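PDB 3CE7: specific mitochondrial acyl carrier protein from Toxoplasma, which probably serves as an acyl carrier protein in mitochondrial fatty acid synthesis. Local coordinates for residues E62-V67 / E78-F83; V25-K30 / E69-T74; N18-Y23 / E88-V93; K30-G35 / R53-L58. One frame throughout, in Å; residues are numbered along the deposited sequence.

Interaction 1: E62-V67 / E78-F83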
loop_
_atom_site.group_PDB
_atom_site.type_symbol
_atom_site.label_atom_id
_atom_site.label_comp_id
_atom_site.label_asym_id
_atom_site.label_seq_id
_atom_site.Cartn_x
_atom_site.Cartn_y
_atom_site.Cartn_z
ATOM N N GLU A 62 -3.758 7.881 4.192
ATOM C CA GLU A 62 -4.278 6.949 5.202
ATOM C C GLU A 62 -3.663 5.557 5.091
ATOM O O GLU A 62 -3.299 4.926 6.098
ATOM C CB GLU A 62 -5.795 6.862 5.086
ATOM C CG GLU A 62 -6.495 8.148 5.492
ATOM C CD GLU A 62 -7.976 8.149 5.189
ATOM O OE1 GLU A 62 -8.429 7.352 4.329
ATOM O OE2 GLU A 62 -8.687 8.980 5.796
ATOM N N PHE A 63 -3.539 5.080 3.855
ATOM C CA PHE A 63 -2.989 3.748 3.617
ATOM C C PHE A 63 -1.516 3.676 4.013
ATOM O O PHE A 63 -1.081 2.714 4.643
ATOM C CB PHE A 63 -3.172 3.317 2.162
ATOM C CG PHE A 63 -2.912 1.866 1.940
ATOM C CD1 PHE A 63 -3.836 0.905 2.365
ATOM C CD2 PHE A 63 -1.737 1.440 1.322
ATOM C CE1 PHE A 63 -3.595 -0.456 2.195
ATOM C CE2 PHE A 63 -1.494 0.074 1.137
ATOM C CZ PHE A 63 -2.420 -0.879 1.581
ATOM N N VAL A 64 -0.761 4.714 3.672
ATOM C CA VAL A 64 0.644 4.790 4.063
ATOM C C VAL A 64 0.789 4.764 5.588
ATOM O O VAL A 64 1.648 4.065 6.111
ATOM C CB VAL A 64 1.315 6.040 3.466
ATOM C CG1 VAL A 64 2.651 6.331 4.142
ATOM C CG2 VAL A 64 1.488 5.875 1.950
ATOM N N LEU A 65 -0.056 5.510 6.299
ATOM C CA LEU A 65 -0.016 5.475 7.765
ATOM C C LEU A 65 -0.272 4.066 8.297
ATOM O O LEU A 65 0.436 3.585 9.198
ATOM C CB LEU A 65 -1.013 6.479 8.356
ATOM C CG LEU A 65 -0.520 7.928 8.278
ATOM C CD1 LEU A 65 -1.657 8.930 8.401
ATOM C CD2 LEU A 65 0.568 8.236 9.321
ATOM N N ASP A 66 -1.261 3.388 7.720
ATOM C CA ASP A 66 -1.579 2.009 8.093
ATOM C C ASP A 66 -0.371 1.091 7.887
ATOM O O ASP A 66 -0.072 0.227 8.720
ATOM C CB ASP A 66 -2.749 1.484 7.255
ATOM C CG ASP A 66 -4.091 2.083 7.656
ATOM O OD1 ASP A 66 -4.153 2.947 8.564
ATOM O OD2 ASP A 66 -5.093 1.668 7.045
ATOM N N VAL A 67 0.302 1.267 6.752
ATOM C CA VAL A 67 1.485 0.476 6.408
ATOM C C VAL A 67 2.651 0.765 7.351
ATOM O O VAL A 67 3.346 -0.158 7.792
ATOM C CB VAL A 67 1.908 0.713 4.937
ATOM C CG1 VAL A 67 3.305 0.124 4.659
ATOM C CG2 VAL A 67 0.872 0.126 4.013
ATOM N N GLU A 78 7.842 12.719 0.192
ATOM C CA GLU A 78 8.305 12.691 -1.204
ATOM C C GLU A 78 8.050 11.328 -1.846
ATOM O O GLU A 78 7.718 11.235 -3.028
ATOM C CB GLU A 78 9.799 13.022 -1.287
ATOM C CG GLU A 78 10.262 14.206 -0.426
ATOM C CD GLU A 78 10.547 13.811 1.017
ATOM O OE1 GLU A 78 11.665 13.323 1.300
ATOM O OE2 GLU A 78 9.652 14.003 1.874
ATOM N N VAL A 79 8.216 10.273 -1.053
ATOM C CA VAL A 79 7.942 8.912 -1.519
ATOM C C VAL A 79 6.429 8.674 -1.606
ATOM O O VAL A 79 5.918 8.261 -2.657
ATOM C CB VAL A 79 8.616 7.856 -0.594
ATOM C CG1 VAL A 79 8.153 6.458 -0.939
ATOM C CG2 VAL A 79 10.119 7.953 -0.684
ATOM N N ALA A 80 5.718 8.945 -0.510
ATOM C CA ALA A 80 4.269 8.740 -0.449
ATOM C C ALA A 80 3.532 9.488 -1.565
ATOM O O ALA A 80 2.602 8.957 -2.170
ATOM C CB ALA A 80 3.736 9.144 0.925
ATOM N N ASP A 81 3.976 10.712 -1.849
ATOM C CA ASP A 81 3.343 11.536 -2.873
ATOM C C ASP A 81 3.511 10.964 -4.272
ATOM O O ASP A 81 2.792 11.362 -5.189
ATOM C CB ASP A 81 3.880 12.965 -2.826
ATOM C CG ASP A 81 3.467 13.696 -1.563
ATOM O OD1 ASP A 81 2.508 13.258 -0.888
ATOM O OD2 ASP A 81 4.109 14.717 -1.243
ATOM N N ASN A 82 4.449 10.028 -4.429
ATOM C CA ASN A 82 4.701 9.434 -5.741
ATOM C C ASN A 82 4.265 7.973 -5.899
ATOM O O ASN A 82 4.481 7.370 -6.951
ATOM C CB ASN A 82 6.174 9.607 -6.120
ATOM C CG ASN A 82 6.492 11.021 -6.565
ATOM O OD1 ASN A 82 6.211 11.406 -7.706
ATOM N ND2 ASN A 82 7.075 11.804 -5.668
ATOM N N PHE A 83 3.638 7.409 -4.867
ATOM C CA PHE A 83 3.097 6.049 -4.970
ATOM C C PHE A 83 1.900 6.030 -5.915
ATOM O O PHE A 83 0.992 6.871 -5.791
ATOM C CB PHE A 83 2.605 5.541 -3.615
ATOM C CG PHE A 83 3.693 5.039 -2.688
ATOM C CD1 PHE A 83 4.845 4.401 -3.165
ATOM C CD2 PHE A 83 3.527 5.178 -1.313
ATOM C CE1 PHE A 83 5.823 3.943 -2.282
ATOM C CE2 PHE A 83 4.492 4.713 -0.420
ATOM C CZ PHE A 83 5.639 4.088 -0.896
#
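One methyl group, CG2 of Val64, does all the touching from the 62-67 side. It lies 3.9 Å from CD2 of Phe83 and almost as close to CE2, meeting the ring at its edge and near its plane, and it also rests against CB of Ala80 at 4.1 Å. No hydrogen bond crosses this small apolar cluster. With chi1 at 165°, CG2 of Val64 stands opposite the carbonyl carbon and projects to the 78-83 segment. In the four-helix bundle of acyl carrier proteins, this is where the long helix 57-71 packs against the short helix 77-80 that precedes the last helix.

Behind the touching atoms, a type I turn from Ala80 to Phe83 swings the chain round, so that the methyl of Ala80 and the ring of Phe83 both lie against Val64, the ring by its edge. The carbonyl O of Val79 sits over the outer part of one ring face. The turn is tied back to the helix by Asn82, whose ND2 donates a nearly straight bond (166°) to O of Glu78, 2.8 Å away and in the plane of the amide. Farther out, Val75 touches Val64, Ala80 and Phe83, while Ile89 of helix 86-98 packs on Phe83.

Interaction 2: V25-K30 / E69-T74; sequences VGMCQK and EIFDVT
A thioether next to a phenyl ring is the distinctive feature here: SD of Met27 sits 5.5 Å from the centroid of the Phe71 ring, a Met-aromatic contact. The sulfur is 73° off the ring normal, an oblique approach, and its nearest ring atom is CE2 of Phe71 at 4.2 Å. The two side chains run past each other in opposite directions.

Met27 and Ile70, by contrast, meet tip to tip, with CE of Met27 3.6 Å from CD1 of Ile70. The methionine chain is extended as far as the sulfur and then bends (chi3 59°), carrying CE toward that isoleucine methyl. Ile70 also contributes within its own helix, placing CG2 above one face of the Phe71 ring, toward the edge.

The contact joins helix 17-29, near its C-terminal end, to the last turn of helix 57-71 in the acyl carrier bundle. Just beyond Phe71 the chain leaves the helix at Asp72, which has positive phi. Phe63, Asp66 and Val67 also touch Met27, and Val93 of helix 86-98 touches Phe71.

No hydrogen bond crosses between the segments, so dispersion and sulfur-aromatic attraction join Met27 to its two partners, the buried Phe71 ring and the more exposed Ile70.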
loop_
_atom_site.group_PDB
_atom_site.type_symbol
_atom_site.label_atom_id
_atom_site.label_comp_id
_atom_site.label_asym_id
_atom_site.label_seq_id
_atom_site.Cartn_x
_atom_site.Cartn_y
_atom_site.Cartn_z
ATOM N N VAL A 25 -1.976 -6.206 -0.351
ATOM C CA VAL A 25 -3.198 -6.363 -1.155
ATOM C C VAL A 25 -4.413 -6.553 -0.235
ATOM O O VAL A 25 -5.424 -5.865 -0.399
ATOM C CB VAL A 25 -3.083 -7.519 -2.180
ATOM C CG1 VAL A 25 -4.448 -7.826 -2.838
ATOM C CG2 VAL A 25 -2.065 -7.156 -3.249
ATOM N N GLY A 26 -4.281 -7.436 0.752
ATOM C CA GLY A 26 -5.348 -7.664 1.742
ATOM C C GLY A 26 -5.735 -6.411 2.510
ATOM O O GLY A 26 -6.927 -6.147 2.736
ATOM N N MET A 27 -4.735 -5.631 2.909
ATOM C CA MET A 27 -4.982 -4.369 3.616
ATOM C C MET A 27 -5.761 -3.398 2.735
ATOM O O MET A 27 -6.689 -2.725 3.200
ATOM C CB MET A 27 -3.666 -3.702 4.006
ATOM C CG MET A 27 -2.895 -4.423 5.085
ATOM S SD MET A 27 -1.288 -3.653 5.364
ATOM C CE MET A 27 -1.733 -1.987 5.815
ATOM N N CYS A 28 -5.348 -3.313 1.469
ATOM C CA CYS A 28 -5.943 -2.380 0.529
ATOM C C CYS A 28 -7.406 -2.727 0.296
ATOM O O CYS A 28 -8.242 -1.835 0.180
ATOM C CB CYS A 28 -5.197 -2.414 -0.796
ATOM S SG CYS A 28 -5.896 -1.277 -2.048
ATOM N N GLN A 29 -7.705 -4.021 0.233
ATOM C CA GLN A 29 -9.073 -4.474 -0.022
ATOM C C GLN A 29 -10.075 -3.951 1.006
ATOM O O GLN A 29 -11.240 -3.741 0.681
ATOM C CB GLN A 29 -9.129 -6.001 -0.130
ATOM C CG GLN A 29 -8.542 -6.507 -1.459
ATOM C CD GLN A 29 -8.304 -8.012 -1.486
ATOM O OE1 GLN A 29 -8.161 -8.657 -0.450
ATOM N NE2 GLN A 29 -8.245 -8.573 -2.692
ATOM N N LYS A 30 -9.612 -3.715 2.235
ATOM C CA LYS A 30 -10.493 -3.211 3.294
ATOM C C LYS A 30 -10.959 -1.778 3.013
ATOM O O LYS A 30 -11.985 -1.333 3.540
ATOM C CB LYS A 30 -9.807 -3.274 4.668
ATOM C CG LYS A 30 -9.117 -4.597 5.004
ATOM C CD LYS A 30 -10.084 -5.750 5.193
ATOM C CE LYS A 30 -9.386 -6.935 5.860
ATOM N NZ LYS A 30 -10.042 -8.223 5.504
ATOM N N GLU A 69 2.409 1.734 10.386
ATOM C CA GLU A 69 2.047 1.147 11.683
ATOM C C GLU A 69 2.343 -0.345 11.750
ATOM O O GLU A 69 2.913 -0.832 12.730
ATOM C CB GLU A 69 0.566 1.413 11.993
ATOM C CG GLU A 69 0.276 2.853 12.381
ATOM C CD GLU A 69 -1.214 3.174 12.447
ATOM O OE1 GLU A 69 -2.050 2.310 12.096
ATOM O OE2 GLU A 69 -1.538 4.303 12.854
ATOM N N ILE A 70 1.959 -1.066 10.702
ATOM C CA ILE A 70 2.032 -2.517 10.694
ATOM C C ILE A 70 3.469 -3.004 10.481
ATOM O O ILE A 70 3.893 -3.979 11.101
ATOM C CB ILE A 70 1.049 -3.117 9.659
ATOM C CG1 ILE A 70 -0.394 -2.967 10.184
ATOM C CG2 ILE A 70 1.392 -4.566 9.355
ATOM C CD1 ILE A 70 -1.497 -3.173 9.157
ATOM N N PHE A 71 4.215 -2.312 9.623
ATOM C CA PHE A 71 5.544 -2.793 9.221
ATOM C C PHE A 71 6.721 -2.063 9.856
ATOM O O PHE A 71 7.872 -2.438 9.618
ATOM C CB PHE A 71 5.688 -2.796 7.686
ATOM C CG PHE A 71 4.809 -3.807 7.008
ATOM C CD1 PHE A 71 5.145 -5.166 7.014
ATOM C CD2 PHE A 71 3.628 -3.414 6.386
ATOM C CE1 PHE A 71 4.319 -6.105 6.407
ATOM C CE2 PHE A 71 2.803 -4.353 5.772
ATOM C CZ PHE A 71 3.149 -5.695 5.782
ATOM N N ASP A 72 6.425 -1.035 10.652
ATOM C CA ASP A 72 7.461 -0.254 11.334
ATOM C C ASP A 72 8.479 0.308 10.343
ATOM O O ASP A 72 9.691 0.068 10.464
ATOM C CB ASP A 72 8.159 -1.094 12.416
ATOM C CG ASP A 72 7.228 -1.495 13.550
ATOM O OD1 ASP A 72 6.212 -0.803 13.784
ATOM O OD2 ASP A 72 7.517 -2.514 14.210
ATOM N N VAL A 73 7.973 1.026 9.344
ATOM C CA VAL A 73 8.812 1.765 8.404
ATOM C C VAL A 73 8.354 3.218 8.399
ATOM O O VAL A 73 7.225 3.509 8.795
ATOM C CB VAL A 73 8.764 1.182 6.967
ATOM C CG1 VAL A 73 9.321 -0.232 6.950
ATOM C CG2 VAL A 73 7.350 1.234 6.384
ATOM N N THR A 74 9.241 4.114 7.973
ATOM C CA THR A 74 8.908 5.524 7.787
ATOM C C THR A 74 8.895 5.819 6.298
ATOM O O THR A 74 9.892 5.597 5.607
ATOM C CB THR A 74 9.930 6.455 8.477
ATOM O OG1 THR A 74 9.937 6.177 9.881
ATOM C CG2 THR A 74 9.564 7.914 8.258
#

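Interaction 3: N18-Y23 / E88-V93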
loop_
_atom_site.group_PDB
_atom_site.type_symbol
_atom_site.label_atom_id
_atom_site.label_comp_id
_atom_site.label_asym_id
_atom_site.label_seq_id
_atom_site.Cartn_x
_atom_site.Cartn_y
_atom_site.Cartn_z
ATOM N N ASN A 18 6.965 -11.489 -1.665
ATOM C CA ASN A 18 5.705 -12.204 -1.896
ATOM C C ASN A 18 4.753 -12.049 -0.713
ATOM O O ASN A 18 3.582 -11.684 -0.891
ATOM C CB ASN A 18 5.952 -13.680 -2.218
ATOM C CG ASN A 18 6.453 -13.897 -3.638
ATOM O OD1 ASN A 18 6.703 -12.947 -4.379
ATOM N ND2 ASN A 18 6.613 -15.168 -4.016
ATOM N N ALA A 19 5.263 -12.288 0.493
ATOM C CA ALA A 19 4.428 -12.240 1.695
ATOM C C ALA A 19 3.934 -10.823 1.965
ATOM O O ALA A 19 2.750 -10.616 2.261
ATOM C CB ALA A 19 5.197 -12.791 2.892
ATOM N N VAL A 20 4.839 -9.853 1.840
ATOM C CA VAL A 20 4.496 -8.454 2.081
ATOM C C VAL A 20 3.486 -7.968 1.031
ATOM O O VAL A 20 2.540 -7.245 1.366
ATOM C CB VAL A 20 5.764 -7.567 2.126
ATOM C CG1 VAL A 20 5.403 -6.092 2.148
ATOM C CG2 VAL A 20 6.607 -7.911 3.343
ATOM N N THR A 21 3.685 -8.350 -0.229
ATOM C CA THR A 21 2.759 -7.923 -1.280
ATOM C C THR A 21 1.358 -8.504 -1.051
ATOM O O THR A 21 0.362 -7.775 -1.076
ATOM C CB THR A 21 3.267 -8.273 -2.695
ATOM O OG1 THR A 21 4.555 -7.674 -2.916
ATOM C CG2 THR A 21 2.295 -7.719 -3.733
ATOM N N ASN A 22 1.284 -9.802 -0.778
ATOM C CA ASN A 22 0.001 -10.433 -0.455
ATOM C C ASN A 22 -0.695 -9.738 0.720
ATOM O O ASN A 22 -1.896 -9.466 0.664
ATOM C CB ASN A 22 0.181 -11.938 -0.189
ATOM C CG ASN A 22 0.357 -12.737 -1.472
ATOM O OD1 ASN A 22 -0.066 -12.300 -2.540
ATOM N ND2 ASN A 22 0.992 -13.909 -1.372
ATOM N N TYR A 23 0.066 -9.415 1.769
ATOM C CA TYR A 23 -0.492 -8.760 2.941
ATOM C C TYR A 23 -1.054 -7.381 2.601
ATOM O O TYR A 23 -2.172 -7.012 3.008
ATOM C CB TYR A 23 0.567 -8.638 4.043
ATOM C CG TYR A 23 -0.060 -8.509 5.406
ATOM C CD1 TYR A 23 -0.408 -9.650 6.130
ATOM C CD2 TYR A 23 -0.346 -7.258 5.951
ATOM C CE1 TYR A 23 -1.008 -9.556 7.373
ATOM C CE2 TYR A 23 -0.951 -7.153 7.210
ATOM C CZ TYR A 23 -1.278 -8.313 7.904
ATOM O OH TYR A 23 -1.877 -8.252 9.151
ATOM N N GLU A 88 4.513 -0.892 -5.601
ATOM C CA GLU A 88 5.506 0.109 -5.200
ATOM C C GLU A 88 5.603 0.226 -3.680
ATOM O O GLU A 88 6.693 0.368 -3.121
ATOM C CB GLU A 88 5.142 1.461 -5.802
ATOM C CG GLU A 88 5.350 1.517 -7.318
ATOM C CD GLU A 88 4.759 2.766 -7.936
ATOM O OE1 GLU A 88 3.899 3.395 -7.291
ATOM O OE2 GLU A 88 5.140 3.119 -9.078
ATOM N N ILE A 89 4.447 0.176 -3.018
ATOM C CA ILE A 89 4.410 0.290 -1.567
ATOM C C ILE A 89 5.086 -0.925 -0.932
ATOM O O ILE A 89 5.950 -0.770 -0.046
ATOM C CB ILE A 89 2.984 0.495 -1.035
ATOM C CG1 ILE A 89 2.380 1.748 -1.683
ATOM C CG2 ILE A 89 3.018 0.656 0.502
ATOM C CD1 ILE A 89 0.957 2.086 -1.240
ATOM N N ALA A 90 4.702 -2.123 -1.387
ATOM C CA ALA A 90 5.328 -3.364 -0.909
ATOM C C ALA A 90 6.843 -3.336 -1.125
ATOM O O ALA A 90 7.617 -3.674 -0.228
ATOM C CB ALA A 90 4.713 -4.571 -1.587
ATOM N N ASP A 91 7.261 -2.910 -2.316
ATOM C CA ASP A 91 8.685 -2.798 -2.617
ATOM C C ASP A 91 9.399 -1.860 -1.633
ATOM O O ASP A 91 10.525 -2.143 -1.197
ATOM C CB ASP A 91 8.898 -2.305 -4.050
ATOM C CG ASP A 91 8.537 -3.346 -5.114
ATOM O OD1 ASP A 91 8.271 -4.518 -4.802
ATOM O OD2 ASP A 91 8.511 -2.963 -6.304
ATOM N N PHE A 92 8.760 -0.733 -1.302
ATOM C CA PHE A 92 9.383 0.225 -0.389
ATOM C C PHE A 92 9.518 -0.382 1.010
ATOM O O PHE A 92 10.553 -0.231 1.680
ATOM C CB PHE A 92 8.589 1.528 -0.319
ATOM C CG PHE A 92 9.277 2.583 0.490
ATOM C CD1 PHE A 92 10.363 3.273 -0.030
ATOM C CD2 PHE A 92 8.878 2.849 1.806
ATOM C CE1 PHE A 92 11.028 4.249 0.727
ATOM C CE2 PHE A 92 9.532 3.823 2.567
ATOM C CZ PHE A 92 10.607 4.514 2.032
ATOM N N VAL A 93 8.478 -1.088 1.444
ATOM C CA VAL A 93 8.508 -1.720 2.766
ATOM C C VAL A 93 9.672 -2.706 2.833
ATOM O O VAL A 93 10.484 -2.663 3.767
ATOM C CB VAL A 93 7.179 -2.428 3.088
ATOM C CG1 VAL A 93 7.335 -3.332 4.305
ATOM C CG2 VAL A 93 6.084 -1.403 3.323
#
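Val20 meets Ala90 and Val93 where the first and last helices of the acyl carrier four-helix bundle, 17-29 and 86-98, cross. Their local axes come within 9.0 Å, with N-to-C directions 135° apart, an oblique crossing halfway between perpendicular and antiparallel. The backbones are nearest at Thr21 and Ala90, whose CA atoms are 5.2 Å apart; the small side chain of Ala90 is compatible with so close an approach.

The apolar part is carried by CG1 of Val20, which lies 4.0 Å from CG1 of Val93 and 4.1 Å from CB of Ala90. Both valines hold CG1 anti to the backbone N (chi1 171° in Val20, 167° in Val93), and it is these matching branches that touch. The same methyl of Val20 also rests near the carbonyl O of Ala90. All four touching residues are buried. Val93 continues the packing onto Val67 and Phe71 of helix 57-71, while Ala90 also leans on Ile17 and Ile24.

The polar part belongs to Thr21, although no hydrogen bond joins the two segments. Its hydroxyl is hydrogen-bonded to O of Ile17, one turn back in its own helix, and to NE2 of Gln87, just ahead of the 88-93 segment, so that a buried oxygen is satisfied from both helices. That same OG1 of Thr21 lies 3.4 Å from the methyl CB of Ala90.

Interaction 4: K30-G35 / R53-L58; sequences KFLQKG and RLWDCL
Trp55 reaches across to Phe31 and Leu32 with the six-membered part of its indole. From CB, which points toward the 30-35 segment, the side chain runs with CG anti to the backbone N (chi1 -177°), and this sends the benzo ring in among its partners. CE3 of Trp55 is the first atom to touch, 3.9 Å from CD2 of Leu32, a methyl at the indole edge near the ring plane. Next along the rim, CZ3 of Trp55 comes 3.7 Å from CB of Phe31. CH2 of Trp55 completes the row, 4.0 Å from CD2 of Phe31. The two six-membered rings are inclined at 34°, centroids 5.5 Å apart. On the pyrrole side, NE1 is hydrogen-bonded to OG1 of Thr60.

The contact joins the beginning of the long loop between helices 17-29 and 57-71 to its end. Asp56 follows as the N-cap of helix 57-71, with OD2 in a 2.7 Å salt bridge to NH1 of Arg53. Asp56-Cys57-Leu58 probably corresponds to the family's Asp-Ser-Leu motif, with cysteine in place of the usual phosphopantetheine-bearing serine. The indole is thus gripped in two ways: apolar contacts hold its carbon rim to the 30-35 segment, while the bond to Thr60 gives its N-H a partner and ties it to the helix.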
loop_
_atom_site.group_PDB
_atom_site.type_symbol
_atom_site.label_atom_id
_atom_site.label_comp_id
_atom_site.label_asym_id
_atom_site.label_seq_id
_atom_site.Cartn_x
_atom_site.Cartn_y
_atom_site.Cartn_z
ATOM N N LYS A 30 -9.612 -3.715 2.235
ATOM C CA LYS A 30 -10.493 -3.211 3.294
ATOM C C LYS A 30 -10.959 -1.778 3.013
ATOM O O LYS A 30 -11.985 -1.333 3.540
ATOM C CB LYS A 30 -9.807 -3.274 4.668
ATOM C CG LYS A 30 -9.117 -4.597 5.004
ATOM C CD LYS A 30 -10.084 -5.750 5.193
ATOM C CE LYS A 30 -9.386 -6.935 5.860
ATOM N NZ LYS A 30 -10.042 -8.223 5.504
ATOM N N PHE A 31 -10.213 -1.064 2.173
ATOM C CA PHE A 31 -10.560 0.307 1.792
ATOM C C PHE A 31 -11.625 0.342 0.695
ATOM O O PHE A 31 -12.219 1.391 0.434
ATOM C CB PHE A 31 -9.329 1.048 1.273
ATOM C CG PHE A 31 -8.424 1.599 2.351
ATOM C CD1 PHE A 31 -7.790 0.751 3.262
ATOM C CD2 PHE A 31 -8.164 2.966 2.410
ATOM C CE1 PHE A 31 -6.936 1.264 4.238
ATOM C CE2 PHE A 31 -7.315 3.490 3.383
ATOM C CZ PHE A 31 -6.699 2.625 4.301
ATOM N N LEU A 32 -11.855 -0.796 0.045
ATOM C CA LEU A 32 -12.546 -0.781 -1.240
ATOM C C LEU A 32 -14.004 -1.199 -1.184
ATOM O O LEU A 32 -14.450 -1.889 -0.263
ATOM C CB LEU A 32 -11.794 -1.645 -2.266
ATOM C CG LEU A 32 -10.313 -1.306 -2.483
ATOM C CD1 LEU A 32 -9.701 -2.206 -3.560
ATOM C CD2 LEU A 32 -10.112 0.156 -2.819
ATOM N N GLN A 33 -14.734 -0.756 -2.200
ATOM C CA GLN A 33 -16.118 -1.153 -2.396
ATOM C C GLN A 33 -16.154 -2.661 -2.611
ATOM O O GLN A 33 -15.268 -3.222 -3.262
ATOM C CB GLN A 33 -16.708 -0.406 -3.603
ATOM C CG GLN A 33 -18.185 -0.686 -3.906
ATOM C CD GLN A 33 -19.120 -0.305 -2.760
ATOM O OE1 GLN A 33 -19.893 -1.133 -2.281
ATOM N NE2 GLN A 33 -19.039 0.945 -2.310
ATOM N N LYS A 34 -17.175 -3.317 -2.061
ATOM C CA LYS A 34 -17.324 -4.768 -2.182
ATOM C C LYS A 34 -17.266 -5.205 -3.639
ATOM O O LYS A 34 -17.872 -4.569 -4.511
ATOM C CB LYS A 34 -18.639 -5.231 -1.557
ATOM N N GLY A 35 -16.512 -6.268 -3.900
ATOM C CA GLY A 35 -16.358 -6.797 -5.256
ATOM C C GLY A 35 -15.339 -6.087 -6.137
ATOM O O GLY A 35 -15.018 -6.579 -7.222
ATOM N N ARG A 53 -16.489 6.478 -4.390
ATOM C CA ARG A 53 -15.724 7.465 -5.134
ATOM C C ARG A 53 -14.400 6.791 -5.481
ATOM O O ARG A 53 -14.056 5.763 -4.889
ATOM C CB ARG A 53 -15.481 8.731 -4.296
ATOM C CG ARG A 53 -14.606 8.527 -3.062
ATOM C CD ARG A 53 -14.567 9.771 -2.185
ATOM N NE ARG A 53 -13.613 10.769 -2.670
ATOM C CZ ARG A 53 -13.596 12.045 -2.287
ATOM N NH1 ARG A 53 -12.687 12.877 -2.782
ATOM N NH2 ARG A 53 -14.488 12.496 -1.411
ATOM N N LEU A 54 -13.664 7.354 -6.429
ATOM C CA LEU A 54 -12.346 6.823 -6.751
ATOM C C LEU A 54 -11.324 7.183 -5.670
ATOM O O LEU A 54 -11.369 8.265 -5.077
ATOM C CB LEU A 54 -11.876 7.294 -8.130
ATOM C CG LEU A 54 -12.746 6.852 -9.317
ATOM C CD1 LEU A 54 -12.168 7.370 -10.618
ATOM C CD2 LEU A 54 -12.911 5.337 -9.380
ATOM N N TRP A 55 -10.419 6.247 -5.418
ATOM C CA TRP A 55 -9.291 6.434 -4.515
ATOM C C TRP A 55 -8.569 7.744 -4.822
ATOM O O TRP A 55 -8.298 8.049 -5.987
ATOM C CB TRP A 55 -8.336 5.266 -4.742
ATOM C CG TRP A 55 -7.120 5.200 -3.861
ATOM C CD1 TRP A 55 -6.030 6.029 -3.873
ATOM C CD2 TRP A 55 -6.865 4.209 -2.867
ATOM N NE1 TRP A 55 -5.109 5.617 -2.921
ATOM C CE2 TRP A 55 -5.595 4.496 -2.300
ATOM C CE3 TRP A 55 -7.583 3.096 -2.403
ATOM C CZ2 TRP A 55 -5.036 3.717 -1.272
ATOM C CZ3 TRP A 55 -7.026 2.320 -1.374
ATOM C CH2 TRP A 55 -5.760 2.639 -0.826
ATOM N N ASP A 56 -8.258 8.522 -3.788
ATOM C CA ASP A 56 -7.582 9.804 -3.988
ATOM C C ASP A 56 -6.395 9.997 -3.035
ATOM O O ASP A 56 -5.999 9.051 -2.341
ATOM C CB ASP A 56 -8.590 10.967 -3.893
ATOM C CG ASP A 56 -9.261 11.066 -2.527
ATOM O OD1 ASP A 56 -8.805 10.408 -1.571
ATOM O OD2 ASP A 56 -10.255 11.828 -2.408
ATOM N N CYS A 57 -5.847 11.214 -3.011
ATOM C CA CYS A 57 -4.675 11.532 -2.190
ATOM C C CYS A 57 -4.898 11.188 -0.725
ATOM O O CYS A 57 -4.005 10.648 -0.074
ATOM C CB CYS A 57 -4.283 13.004 -2.330
ATOM S SG CYS A 57 -3.667 13.423 -3.964
ATOM N N LEU A 58 -6.090 11.489 -0.207
ATOM C CA LEU A 58 -6.406 11.126 1.181
ATOM C C LEU A 58 -6.258 9.632 1.438
ATOM O O LEU A 58 -5.709 9.225 2.470
ATOM C CB LEU A 58 -7.825 11.566 1.568
ATOM C CG LEU A 58 -8.266 11.205 2.996
ATOM C CD1 LEU A 58 -7.383 11.870 4.058
ATOM C CD2 LEU A 58 -9.718 11.604 3.184
#

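Overall arrangement
Helix 57-71 runs through most of this: the residues leading into it form interaction 4, its middle interaction 1 and its last turn interaction 2. Interaction 4 thus sits just before Cys57, probably the family's prosthetic-group position. Interactions 1 and 2, with centres about 10 Å apart, meet where CE1 of Phe63 lies 3.4 Å from the backbone N of Cys28. Interaction 3 lies about 9 Å from interaction 2, centre to centre, and CG of Phe71 touches CG1 of Val93 at 3.7 Å. Phe63 also packs edge-to-face on Phe31, linking interaction 1 to interaction 4. Interactions 3 and 4 do not touch; they lie on opposite sides of the chain's centre, their centres about 19 Å apart.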